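Local structure of thioesterase (Streptomyces coelicolor, 3QMW) at the interface of chains A and B. The protein acts as a thioesterase of the prodiginine biosynthetic pathway, an alpha/beta-hydrolase-fold enzyme that hydrolyses thioester bonds. Sequence-based numbering; all coordinates share one arbitrary frame. Chains: chain A/B, Thioesterase.

The interface of chains A and B. Residues chain A 253-254, 256-257; chain B 250, 253-254, 257.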
loop_
_atom_site.group_PDB
_atom_site.type_symbol
_atom_site.label_atom_id
_atom_site.label_comp_id
_atom_site.label_asym_id
_atom_site.label_seq_id
_atom_site.Cartn_x
_atom_site.Cartn_y
_atom_site.Cartn_z
ATOM N N ALA A 253 3.390 0.460 -1.748
ATOM C CA ALA A 253 2.978 -0.027 -0.428
ATOM C C ALA A 253 3.661 0.754 0.706
ATOM O O ALA A 253 3.019 1.159 1.684
ATOM C CB ALA A 253 3.269 -1.541 -0.303
ATOM N N HIS A 254 4.967 0.977 0.568
ATOM C CA HIS A 254 5.713 1.738 1.577
ATOM C C HIS A 254 5.186 3.152 1.687
ATOM O O HIS A 254 5.015 3.665 2.784
ATOM C CB HIS A 254 7.214 1.744 1.284
ATOM C CG HIS A 254 7.936 0.556 1.839
ATOM N ND1 HIS A 254 8.084 0.340 3.196
ATOM C CD2 HIS A 254 8.538 -0.490 1.222
ATOM C CE1 HIS A 254 8.746 -0.786 3.389
ATOM N NE2 HIS A 254 9.047 -1.303 2.208
ATOM N N GLY A 256 2.190 3.975 1.054
ATOM C CA GLY A 256 0.873 3.823 1.655
ATOM C C GLY A 256 0.927 3.925 3.166
ATOM O O GLY A 256 0.143 4.651 3.770
ATOM N N THR A 257 1.886 3.234 3.769
ATOM C CA THR A 257 1.962 3.155 5.221
ATOM C C THR A 257 2.194 4.479 5.937
ATOM O O THR A 257 1.919 4.574 7.132
ATOM C CB THR A 257 3.062 2.189 5.675
ATOM O OG1 THR A 257 4.337 2.692 5.266
ATOM C CG2 THR A 257 2.829 0.796 5.090
ATOM N N ARG B 250 -4.520 1.756 4.799
ATOM C CA ARG B 250 -3.262 1.478 5.498
ATOM C C ARG B 250 -3.013 -0.008 5.716
ATOM O O ARG B 250 -1.900 -0.483 5.462
ATOM C CB ARG B 250 -3.172 2.219 6.830
ATOM C CG ARG B 250 -2.407 3.524 6.760
ATOM C CD ARG B 250 -1.814 3.906 8.129
ATOM N NE ARG B 250 -0.884 5.041 8.041
ATOM C CZ ARG B 250 -1.249 6.317 7.868
ATOM N NH1 ARG B 250 -2.534 6.660 7.753
ATOM N NH2 ARG B 250 -0.317 7.263 7.802
ATOM N N ALA B 253 -1.609 -1.367 2.680
ATOM C CA ALA B 253 -0.275 -0.874 2.359
ATOM C C ALA B 253 0.740 -1.630 3.196
ATOM O O ALA B 253 1.776 -2.054 2.682
ATOM C CB ALA B 253 -0.187 0.618 2.609
ATOM N N HIS B 254 0.433 -1.821 4.477
ATOM C CA HIS B 254 1.235 -2.717 5.325
ATOM C C HIS B 254 1.344 -4.134 4.741
ATOM O O HIS B 254 2.427 -4.701 4.694
ATOM C CB HIS B 254 0.687 -2.757 6.747
ATOM C CG HIS B 254 0.986 -1.523 7.534
ATOM N ND1 HIS B 254 2.259 -1.209 7.971
ATOM C CD2 HIS B 254 0.185 -0.520 7.965
ATOM C CE1 HIS B 254 2.226 -0.066 8.635
ATOM N NE2 HIS B 254 0.980 0.374 8.648
ATOM N N THR B 257 3.920 -4.311 2.043
ATOM C CA THR B 257 5.327 -4.243 2.470
ATOM C C THR B 257 5.908 -5.579 2.915
ATOM O O THR B 257 7.089 -5.835 2.678
ATOM C CB THR B 257 5.563 -3.221 3.618
ATOM O OG1 THR B 257 4.655 -3.460 4.704
ATOM C CG2 THR B 257 5.391 -1.800 3.114
#
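A:Thr257 and B:His254 meet methyl to ring, and the two-fold symmetry of the chain pair repeats the arrangement with B:Thr257 on A:His254. The two copies differ slightly in how the methyl is centred. CG2 of B:Thr257 stands over the centre of the A:His254 imidazole, 3.5 Å from the ring centroid. CG2 of A:Thr257 lies over the B:His254 face but shifted toward its rim. Both are CH-pi contacts, made across one face of each ring.

The threonine rotamer explains which branch does the touching. In A:Thr257 (chi1 64°) CG2 lies anti to the carbonyl carbon and points at the partner helix, while OG1 sits between the backbone N and the carbonyl carbon and turns back along its own helix. There the hydroxyl OG1 donates to the backbone O of A:His254 at 2.8 Å, which fixes the rotation of the side chain and keeps its methyl toward chain B. B:Thr257 OG1 makes the same bond to B:His254 O, so each threonine hydroxyl is satisfied within its own chain.

A:Thr257, which buries 86 Å², also receives a polar contact through its backbone. The guanidinium NE of B:Arg250, carried on a side chain extended from CG to NE, donates to A:Thr257 O at 3.0 Å, with 147° at the hydrogen. The donor stands well above the carbonyl plane, and the oxygen is tilted from the guanidinium plane.

Beside the paired methyls, displaced along the two-fold axis, the helices approach through small residues. The methyl CB of B:Ala253 packs against CA of A:Gly256 at 3.5 Å, and CB of A:Ala253 abuts the backbone O of B:Ala253.

All these residues belong to the C-terminal helices, 245-258 in chain A and 246-258 in chain B, which follow strand 230-235 of the alpha/beta hydrolase fold and pack against each other across the two-fold axis, in a pairing that may reflect either a dimer in solution or crystal packing.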